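Local coordinates for protein beta-galactosidase/beta-glucuronidase (Faecalibacterium prausnitzii L2-6, PDB 6MVF) that binds flavin mononucleotide and probably hydrolyses glycosides as a beta-glucuronidase of glycosyl hydrolase family 2, at residues A[374-379]-A[415-420]; A[391-397]-A[427-432]. All coordinates share one frame; numbering follows the deposited sequence.

Contact 1 of 2, residues A[374-379]-A[415-420]; sequences VMEEMK and DLQKLC. With FMN (flavin mononucleotide), chain G.
Asp415 brings the flat group on this side of the contact, a carboxylate, but it is the methylene behind it that meets Met375: Asp415 CB lies 3.8 Å from Met375 SD, the two side chains crossing at about a right angle. The carboxylate itself is engaged away from Met375, OD2 taking a hydrogen bond from His371. The setting is the helical layer of the TIM barrel, where 374-379 on helix 368-385 runs alongside 415-420 on helix 407-423, their local axes 10.4 Å apart and inclined by 25°. Met375 has CG beside its backbone N (chi1 -55°) and bends again at chi2 and chi3; this folded chain swings CE round to Asp415 O, at 3.6 Å, and up to Leu419.

Leu416 lies against two residues one turn apart: CD1 touches Val374 CG1 at 3.6 Å, the two branched chains again roughly perpendicular, and CD2, also near that methyl, rests against Met378 CB at 3.7 Å. Leu419 points its CD2 at backbone, 3.7 Å from Met375 O, the same oxygen that accepts the helical bond from Lys379 N; it also lies near Met378 CB and Met375 CE. The inner side of the pair faces strand 391-398, with Met378 on Trp394, and Leu416 and Cys420 on Ile396.

Lys379 leaves the interface in the other direction, extended beyond CG toward the phosphate of FMN rather than its flavin ring. Its NZ is modelled as linked to FMN O3P at 1.9 Å, a doubtful value at this resolution, but its place in the FMN site is plain, beside Tyr177. Deeper in, Met378 has CG opposite its backbone N (chi1 -170°), and its folded chain ends with CE 3.5 Å from Cys420 SG.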
ATOM      1  N   VAL A 374      18.453   7.486  39.768  1.00 37.02           N
ATOM      2  CA  VAL A 374      19.025   8.359  38.747  1.00 35.77           C
ATOM      3  C   VAL A 374      20.089   7.613  37.947  1.00 36.98           C
ATOM      4  O   VAL A 374      20.082   7.636  36.710  1.00 33.11           O
ATOM      5  CB  VAL A 374      19.558   9.658  39.385  1.00 38.12           C
ATOM      6  CG1 VAL A 374      20.719  10.202  38.611  1.00 40.32           C
ATOM      7  CG2 VAL A 374      18.451  10.724  39.463  1.00 33.17           C
ATOM      8  N   MET A 375      20.987   6.890  38.637  1.00 38.55           N
ATOM      9  CA  MET A 375      22.026   6.126  37.940  1.00 38.19           C
ATOM     10  C   MET A 375      21.423   5.067  37.023  1.00 38.03           C
ATOM     11  O   MET A 375      21.887   4.884  35.891  1.00 42.46           O
ATOM     12  CB  MET A 375      22.990   5.459  38.934  1.00 38.38           C
ATOM     13  CG  MET A 375      23.684   6.376  39.955  1.00 33.09           C
ATOM     14  SD  MET A 375      24.759   7.628  39.245  1.00 35.95           S
ATOM     15  CE  MET A 375      26.196   6.654  38.804  1.00 35.74           C
ATOM     16  N   GLU A 376      20.401   4.341  37.493  1.00 40.92           N
ATOM     17  CA  GLU A 376      19.786   3.313  36.655  1.00 36.03           C
ATOM     18  C   GLU A 376      19.170   3.927  35.408  1.00 42.28           C
ATOM     19  O   GLU A 376      19.306   3.381  34.300  1.00 34.45           O
ATOM     20  CB  GLU A 376      18.719   2.559  37.430  1.00 34.40           C
ATOM     21  CG  GLU A 376      19.211   1.854  38.660  1.00 44.16           C
ATOM     22  CD  GLU A 376      19.805   0.504  38.375  1.00 50.88           C
ATOM     23  OE1 GLU A 376      20.649   0.396  37.460  1.00 56.80           O
ATOM     24  OE2 GLU A 376      19.428  -0.459  39.075  1.00 58.95           O
ATOM     25  N   GLU A 377      18.494   5.073  35.574  1.00 31.68           N
ATOM     26  CA  GLU A 377      17.837   5.725  34.449  1.00 33.82           C
ATOM     27  C   GLU A 377      18.852   6.200  33.421  1.00 39.52           C
ATOM     28  O   GLU A 377      18.584   6.146  32.213  1.00 37.14           O
ATOM     29  CB  GLU A 377      16.977   6.890  34.938  1.00 31.00           C
ATOM     30  CG  GLU A 377      15.929   7.323  33.941  1.00 31.07           C
ATOM     31  CD  GLU A 377      14.733   8.057  34.568  1.00 36.44           C
ATOM     32  OE1 GLU A 377      14.909   8.791  35.572  1.00 44.45           O
ATOM     33  OE2 GLU A 377      13.610   7.913  34.038  1.00 32.11           O
ATOM     34  N   MET A 378      20.031   6.640  33.870  1.00 32.00           N
ATOM     35  CA  MET A 378      21.046   7.046  32.912  1.00 30.93           C
ATOM     36  C   MET A 378      21.684   5.839  32.238  1.00 35.07           C
ATOM     37  O   MET A 378      22.028   5.904  31.046  1.00 31.20           O
ATOM     38  CB  MET A 378      22.104   7.892  33.596  1.00 31.39           C
ATOM     39  CG  MET A 378      23.044   8.551  32.625  1.00 37.79           C
ATOM     40  SD  MET A 378      22.214   9.916  31.779  1.00 44.06           S
ATOM     41  CE  MET A 378      23.048   9.805  30.224  1.00 30.69           C
ATOM     42  N   LYS A 379      21.799   4.741  32.972  1.00 33.62           N
ATOM     43  CA  LYS A 379      22.365   3.499  32.403  1.00 37.48           C
ATOM     44  C   LYS A 379      21.411   2.965  31.332  1.00 33.76           C
ATOM     45  O   LYS A 379      21.872   2.491  30.341  1.00 34.66           O
ATOM     46  CB  LYS A 379      22.673   2.501  33.515  1.00 32.24           C
ATOM     47  CG  LYS A 379      23.768   1.514  33.180  1.00 42.45           C
ATOM     48  CD  LYS A 379      24.255   0.672  34.319  1.00 48.66           C
ATOM     49  CE  LYS A 379      25.072  -0.501  33.844  1.00 53.94           C
ATOM     50  NZ  LYS A 379      25.553  -1.348  34.952  1.00 72.23           N
ATOM     51  N   ASP A 415      29.078  11.520  39.802  1.00 34.03           N
ATOM     52  CA  ASP A 415      28.756  10.117  39.535  1.00 36.48           C
ATOM     53  C   ASP A 415      28.180   9.941  38.134  1.00 36.67           C
ATOM     54  O   ASP A 415      28.555   9.009  37.413  1.00 37.67           O
ATOM     55  CB  ASP A 415      27.766   9.579  40.582  1.00 37.43           C
ATOM     56  CG  ASP A 415      28.360   9.548  42.006  1.00 43.99           C
ATOM     57  OD1 ASP A 415      29.597   9.494  42.133  1.00 43.11           O
ATOM     58  OD2 ASP A 415      27.596   9.578  43.002  1.00 44.70           O
ATOM     59  N   LEU A 416      27.275  10.839  37.734  1.00 36.08           N
ATOM     60  CA  LEU A 416      26.653  10.764  36.417  1.00 41.98           C
ATOM     61  C   LEU A 416      27.654  11.079  35.309  1.00 40.87           C
ATOM     62  O   LEU A 416      27.645  10.426  34.258  1.00 38.68           O
ATOM     63  CB  LEU A 416      25.455  11.719  36.346  1.00 40.18           C
ATOM     64  CG  LEU A 416      24.151  11.232  36.976  1.00 41.49           C
ATOM     65  CD1 LEU A 416      23.174  12.385  37.238  1.00 29.18           C
ATOM     66  CD2 LEU A 416      23.531  10.153  36.084  1.00 40.87           C
ATOM     67  N   GLN A 417      28.513  12.083  35.512  1.00 40.04           N
ATOM     68  CA  GLN A 417      29.549  12.354  34.519  1.00 38.40           C
ATOM     69  C   GLN A 417      30.455  11.142  34.353  1.00 39.74           C
ATOM     70  O   GLN A 417      30.813  10.774  33.228  1.00 35.71           O
ATOM     71  CB  GLN A 417      30.367  13.583  34.909  1.00 31.76           C
ATOM     72  CG  GLN A 417      31.597  13.807  34.025  1.00 34.06           C
ATOM     73  CD  GLN A 417      31.247  14.343  32.646  1.00 36.77           C
ATOM     74  OE1 GLN A 417      30.079  14.631  32.352  1.00 38.38           O
ATOM     75  NE2 GLN A 417      32.256  14.492  31.796  1.00 29.56           N
ATOM     76  N   LYS A 418      30.804  10.487  35.467  1.00 39.84           N
ATOM     77  CA  LYS A 418      31.676   9.324  35.399  1.00 38.35           C
ATOM     78  C   LYS A 418      30.987   8.160  34.695  1.00 42.83           C
ATOM     79  O   LYS A 418      31.631   7.410  33.953  1.00 40.84           O
ATOM     80  CB  LYS A 418      32.128   8.923  36.801  1.00 32.23           C
ATOM     81  CG  LYS A 418      33.231   7.872  36.789  1.00 45.59           C
ATOM     82  CD  LYS A 418      33.217   6.961  38.024  1.00 52.15           C
ATOM     83  CE  LYS A 418      34.421   6.004  38.007  1.00 56.31           C
ATOM     84  NZ  LYS A 418      34.416   5.008  39.123  1.00 58.11           N
ATOM     85  N   LEU A 419      29.674   8.014  34.890  1.00 38.32           N
ATOM     86  CA  LEU A 419      28.949   6.912  34.266  1.00 36.45           C
ATOM     87  C   LEU A 419      28.825   7.100  32.759  1.00 38.00           C
ATOM     88  O   LEU A 419      28.942   6.130  31.994  1.00 34.91           O
ATOM     89  CB  LEU A 419      27.565   6.775  34.898  1.00 42.77           C
ATOM     90  CG  LEU A 419      26.704   5.659  34.309  1.00 36.28           C
ATOM     91  CD1 LEU A 419      27.361   4.339  34.586  1.00 20.44           C
ATOM     92  CD2 LEU A 419      25.299   5.722  34.882  1.00 33.11           C
ATOM     93  N   CYS A 420      28.571   8.334  32.306  1.00 38.51           N
ATOM     94  CA  CYS A 420      28.455   8.569  30.869  1.00 34.08           C
ATOM     95  C   CYS A 420      29.773   8.285  30.150  1.00 35.48           C
ATOM     96  O   CYS A 420      29.768   7.801  29.011  1.00 35.28           O
ATOM     97  CB  CYS A 420      28.009  10.004  30.584  1.00 36.55           C
ATOM     98  SG  CYS A 420      26.352  10.494  31.127  1.00 41.11           S
TER
HETATM   99  N1  FMN G 801      26.350  -6.557  28.797  1.00 47.93           N
HETATM  100  C2  FMN G 801      25.469  -7.534  28.570  1.00 55.69           C
HETATM  101  O2  FMN G 801      25.547  -8.615  29.157  1.00 51.89           O
HETATM  102  N3  FMN G 801      24.463  -7.407  27.734  1.00 54.37           N
HETATM  103  C4  FMN G 801      24.250  -6.330  27.043  1.00 46.26           C
HETATM  104  O4  FMN G 801      23.313  -6.220  26.269  1.00 47.31           O
HETATM  105  C4A FMN G 801      25.160  -5.252  27.221  1.00 44.32           C
HETATM  106  N5  FMN G 801      24.941  -4.163  26.540  1.00 50.25           N
HETATM  107  C5A FMN G 801      25.741  -3.123  26.655  1.00 56.99           C
HETATM  108  C6  FMN G 801      25.483  -1.997  25.917  1.00 50.97           C
HETATM  109  C7  FMN G 801      26.294  -0.924  26.013  1.00 52.24           C
HETATM  110  C7M FMN G 801      26.005   0.288  25.217  1.00 47.16           C
HETATM  111  C8  FMN G 801      27.430  -0.962  26.925  1.00 58.17           C
HETATM  112  C8M FMN G 801      28.318   0.225  27.052  1.00 46.27           C
HETATM  113  C9  FMN G 801      27.686  -2.097  27.662  1.00 58.86           C
HETATM  114  C9A FMN G 801      26.884  -3.193  27.557  1.00 54.27           C
HETATM  115  N10 FMN G 801      27.120  -4.325  28.321  1.00 55.32           N
HETATM  116  C10 FMN G 801      26.253  -5.404  28.159  1.00 48.11           C
HETATM  117  C1' FMN G 801      28.307  -4.308  29.164  1.00 62.26           C
HETATM  118  C2' FMN G 801      28.245  -4.362  30.672  1.00 64.55           C
HETATM  119  O2' FMN G 801      28.121  -3.002  31.000  1.00 70.41           O
HETATM  120  C3' FMN G 801      29.541  -4.819  31.306  1.00 69.11           C
HETATM  121  O3' FMN G 801      30.316  -5.509  30.349  1.00 76.11           O
HETATM  122  C4' FMN G 801      29.374  -5.792  32.451  1.00 75.22           C
HETATM  123  O4' FMN G 801      28.374  -6.714  32.044  1.00 78.98           O
HETATM  124  C5' FMN G 801      29.036  -5.142  33.793  1.00 82.10           C
HETATM  125  O5' FMN G 801      27.641  -5.161  34.043  1.00 85.62           O
HETATM  126  P   FMN G 801      26.929  -4.284  35.153  1.00107.55           P
HETATM  127  O1P FMN G 801      25.798  -5.150  35.543  1.00 84.07           O
HETATM  128  O2P FMN G 801      27.977  -4.058  36.203  1.00 94.00           O
HETATM  129  O3P FMN G 801      26.497  -2.982  34.569  1.00 94.16           O

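Contact 2 of 2, residues A[391-397]-A[427-432]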
ATOM      1  N   ILE A 391      22.053  11.020  18.226  1.00 26.87           N
ATOM      2  CA  ILE A 391      22.319  11.457  19.595  1.00 33.74           C
ATOM      3  C   ILE A 391      23.781  11.872  19.699  1.00 25.92           C
ATOM      4  O   ILE A 391      24.686  11.052  19.515  1.00 30.33           O
ATOM      5  CB  ILE A 391      21.970  10.358  20.617  1.00 31.87           C
ATOM      6  CG1 ILE A 391      20.480  10.008  20.503  1.00 27.59           C
ATOM      7  CG2 ILE A 391      22.344  10.813  22.037  1.00 17.88           C
ATOM      8  CD1 ILE A 391      19.971   8.978  21.493  1.00 26.86           C
ATOM      9  N   LEU A 392      24.016  13.152  19.983  1.00 26.21           N
ATOM     10  CA  LEU A 392      25.376  13.658  20.154  1.00 31.24           C
ATOM     11  C   LEU A 392      25.711  14.052  21.591  1.00 29.97           C
ATOM     12  O   LEU A 392      26.878  13.985  21.981  1.00 30.14           O
ATOM     13  CB  LEU A 392      25.620  14.859  19.229  1.00 30.31           C
ATOM     14  CG  LEU A 392      25.254  14.729  17.748  1.00 26.93           C
ATOM     15  CD1 LEU A 392      25.869  15.882  16.993  1.00 29.79           C
ATOM     16  CD2 LEU A 392      25.698  13.398  17.160  1.00 25.03           C
ATOM     17  N   PHE A 393      24.714  14.400  22.400  1.00 27.10           N
ATOM     18  CA  PHE A 393      24.919  14.874  23.755  1.00 25.42           C
ATOM     19  C   PHE A 393      24.000  14.142  24.729  1.00 28.93           C
ATOM     20  O   PHE A 393      22.801  13.991  24.472  1.00 32.40           O
ATOM     21  CB  PHE A 393      24.664  16.375  23.811  1.00 23.91           C
ATOM     22  CG  PHE A 393      25.255  17.132  22.658  1.00 27.19           C
ATOM     23  CD1 PHE A 393      26.543  17.655  22.737  1.00 32.58           C
ATOM     24  CD2 PHE A 393      24.519  17.348  21.505  1.00 25.37           C
ATOM     25  CE1 PHE A 393      27.101  18.371  21.674  1.00 28.19           C
ATOM     26  CE2 PHE A 393      25.055  18.049  20.443  1.00 29.32           C
ATOM     27  CZ  PHE A 393      26.358  18.571  20.527  1.00 35.24           C
ATOM     28  N   TRP A 394      24.568  13.674  25.832  1.00 28.84           N
ATOM     29  CA  TRP A 394      23.807  13.166  26.965  1.00 27.28           C
ATOM     30  C   TRP A 394      23.699  14.282  27.995  1.00 27.93           C
ATOM     31  O   TRP A 394      24.716  14.849  28.401  1.00 26.56           O
ATOM     32  CB  TRP A 394      24.479  11.942  27.606  1.00 26.84           C
ATOM     33  CG  TRP A 394      24.752  10.734  26.729  1.00 30.13           C
ATOM     34  CD1 TRP A 394      25.979  10.166  26.471  1.00 28.73           C
ATOM     35  CD2 TRP A 394      23.787   9.926  26.036  1.00 24.79           C
ATOM     36  NE1 TRP A 394      25.837   9.074  25.656  1.00 25.07           N
ATOM     37  CE2 TRP A 394      24.507   8.896  25.370  1.00 31.99           C
ATOM     38  CE3 TRP A 394      22.392   9.974  25.905  1.00 24.10           C
ATOM     39  CZ2 TRP A 394      23.872   7.914  24.572  1.00 27.89           C
ATOM     40  CZ3 TRP A 394      21.752   8.997  25.110  1.00 28.84           C
ATOM     41  CH2 TRP A 394      22.502   7.978  24.454  1.00 28.69           C
ATOM     42  N   GLY A 395      22.478  14.590  28.422  1.00 34.28           N
ATOM     43  CA  GLY A 395      22.240  15.594  29.450  1.00 31.87           C
ATOM     44  C   GLY A 395      21.984  14.940  30.799  1.00 33.13           C
ATOM     45  O   GLY A 395      21.212  13.987  30.896  1.00 35.54           O
ATOM     46  N   ILE A 396      22.631  15.464  31.847  1.00 27.52           N
ATOM     47  CA  ILE A 396      22.578  14.786  33.141  1.00 31.18           C
ATOM     48  C   ILE A 396      21.605  15.416  34.143  1.00 30.88           C
ATOM     49  O   ILE A 396      21.225  14.738  35.111  1.00 31.42           O
ATOM     50  CB  ILE A 396      23.985  14.651  33.771  1.00 35.44           C
ATOM     51  CG1 ILE A 396      24.595  16.014  34.092  1.00 33.20           C
ATOM     52  CG2 ILE A 396      24.934  13.807  32.879  1.00 28.90           C
ATOM     53  CD1 ILE A 396      25.809  15.908  34.990  1.00 35.30           C
ATOM     54  N   SER A 397      21.181  16.667  33.940  1.00 25.86           N
ATOM     55  CA  SER A 397      20.140  17.271  34.780  1.00 29.13           C
ATOM     56  C   SER A 397      19.596  18.529  34.117  1.00 25.33           C
ATOM     57  O   SER A 397      20.255  19.150  33.281  1.00 28.43           O
ATOM     58  CB  SER A 397      20.647  17.615  36.192  1.00 32.95           C
ATOM     59  OG  SER A 397      21.598  18.666  36.172  1.00 29.32           O
ATOM     60  N   ARG A 427      30.604  10.233  23.256  1.00 28.27           N
ATOM     61  CA  ARG A 427      29.669  11.345  23.231  1.00 35.11           C
ATOM     62  C   ARG A 427      30.000  12.365  24.314  1.00 28.91           C
ATOM     63  O   ARG A 427      30.612  12.053  25.341  1.00 28.33           O
ATOM     64  CB  ARG A 427      28.212  10.860  23.372  1.00 36.41           C
ATOM     65  CG  ARG A 427      27.685  10.133  22.128  1.00 33.26           C
ATOM     66  CD  ARG A 427      26.256   9.673  22.321  1.00 29.24           C
ATOM     67  NE  ARG A 427      25.639   9.162  21.095  1.00 30.83           N
ATOM     68  CZ  ARG A 427      25.677   7.894  20.700  1.00 27.12           C
ATOM     69  NH1 ARG A 427      26.325   6.988  21.417  1.00 24.31           N
ATOM     70  NH2 ARG A 427      25.061   7.536  19.582  1.00 28.12           N
ATOM     71  N   LEU A 428      29.587  13.601  24.044  1.00 25.28           N
ATOM     72  CA  LEU A 428      29.742  14.710  24.975  1.00 27.42           C
ATOM     73  C   LEU A 428      28.635  14.707  26.023  1.00 30.48           C
ATOM     74  O   LEU A 428      27.489  14.357  25.734  1.00 32.38           O
ATOM     75  CB  LEU A 428      29.727  16.025  24.199  1.00 23.76           C
ATOM     76  CG  LEU A 428      30.839  16.109  23.158  1.00 26.46           C
ATOM     77  CD1 LEU A 428      30.679  17.356  22.340  1.00 25.55           C
ATOM     78  CD2 LEU A 428      32.226  16.050  23.824  1.00 23.95           C
ATOM     79  N   THR A 429      28.974  15.106  27.245  1.00 31.80           N
ATOM     80  CA  THR A 429      27.969  15.328  28.277  1.00 34.75           C
ATOM     81  C   THR A 429      27.624  16.814  28.350  1.00 35.35           C
ATOM     82  O   THR A 429      28.445  17.680  28.029  1.00 35.34           O
ATOM     83  CB  THR A 429      28.440  14.819  29.645  1.00 35.62           C
ATOM     84  OG1 THR A 429      29.669  15.461  30.013  1.00 38.01           O
ATOM     85  CG2 THR A 429      28.681  13.319  29.592  1.00 35.59           C
ATOM     86  N   THR A 430      26.378  17.097  28.733  1.00 33.78           N
ATOM     87  CA  THR A 430      25.860  18.456  28.807  1.00 27.66           C
ATOM     88  C   THR A 430      25.008  18.560  30.060  1.00 28.13           C
ATOM     89  O   THR A 430      24.742  17.563  30.736  1.00 25.29           O
ATOM     90  CB  THR A 430      25.039  18.849  27.550  1.00 30.29           C
ATOM     91  OG1 THR A 430      24.776  20.262  27.546  1.00 25.76           O
ATOM     92  CG2 THR A 430      23.688  18.106  27.488  1.00 26.01           C
ATOM     93  N   ILE A 431      24.565  19.785  30.347  1.00 28.22           N
ATOM     94  CA  ILE A 431      23.720  20.080  31.497  1.00 30.88           C
ATOM     95  C   ILE A 431      22.894  21.314  31.157  1.00 28.32           C
ATOM     96  O   ILE A 431      23.318  22.166  30.372  1.00 30.70           O
ATOM     97  CB  ILE A 431      24.580  20.266  32.784  1.00 32.69           C
ATOM     98  CG1 ILE A 431      23.693  20.483  34.013  1.00 27.85           C
ATOM     99  CG2 ILE A 431      25.636  21.403  32.619  1.00 23.54           C
ATOM    100  CD1 ILE A 431      24.396  20.172  35.287  1.00 26.68           C
ATOM    101  N   ALA A 432      21.703  21.418  31.740  1.00 29.11           N
ATOM    102  CA  ALA A 432      20.870  22.608  31.558  1.00 32.36           C
ATOM    103  C   ALA A 432      20.702  23.310  32.902  1.00 31.74           C
ATOM    104  O   ALA A 432      20.119  22.746  33.837  1.00 29.27           O
ATOM    105  CB  ALA A 432      19.515  22.250  30.944  1.00 31.52           C
TER
HETATM  106  O   HOH W   1      20.507  21.331  36.088  1.00 27.03           O
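Arg427 reaches across toward Ile391 with its chain extended from CG to NE and passes the indole of Trp394 at a slant, the guanidinium and ring planes 53° apart. The contact is made by the aliphatic part: Arg427 CD lies 3.4 Å from Trp394 NE1. One face of the indole is occupied by Ile391 CG2, offset toward the rim. Beyond CD, Arg427 NE gives a nearly straight hydrogen bond (2.6 Å, 167°) to Ile391 O; the oxygen lies close to the guanidinium plane, whereas the nitrogen sits above the plane of the carbonyl.

Phe393 and Leu428 point the same way, side by side, with Phe393 CE1 3.8 Å from Leu428 CD1; the Phe393 ring also meets Trp528. On this same face Thr430 sets its CG2 3.5 Å from Gly395 CA.

These residues belong to neighbouring parallel strands of the TIM barrel, joined through helix 407-423 as a beta-alpha-beta crossover. Trp394 N bonds to Leu428 O at 3.0 Å, and Trp394 O accepts Thr430 N at 2.8 Å. Ala432 N reaches Ser397 O, and a water links Ala432 O to Ser397 OG, which also pairs with His413.

With an alanine here in place of Arg427 the side-chain donor to Ile391 O is gone, Asp424 would probably be left without its salt-bridge mate, and a gap is likely to open beside the indole of Trp394. Since Asp424 OD2 meets both Arg427 NH1 and Trp394 NE1, the buried charge appears to be balanced while the indole N-H is satisfied by the same carboxylate.

How the contacts relate
Contact 2 is the buried one, a strand pair in the barrel wall, while contact 1 lies further out between two barrel helices and is only partly buried. They interleave along the chain: helix 368-385 leads into strand 391-398, which is followed by helix 407-423 and strand 428-433. The layers meet where Met378 CE packs on Trp394 CB, Cys420 CB on Thr429 CG2, and Gln417 OE1 lies 2.5 Å from Thr429 OG1, a probable hydrogen bond. Chemistry follows place: the helices of contact 1 meet through aliphatic and sulfur groups and turn a lysine to the FMN phosphate, whereas contact 2 combines backbone bonding with a buried arginine.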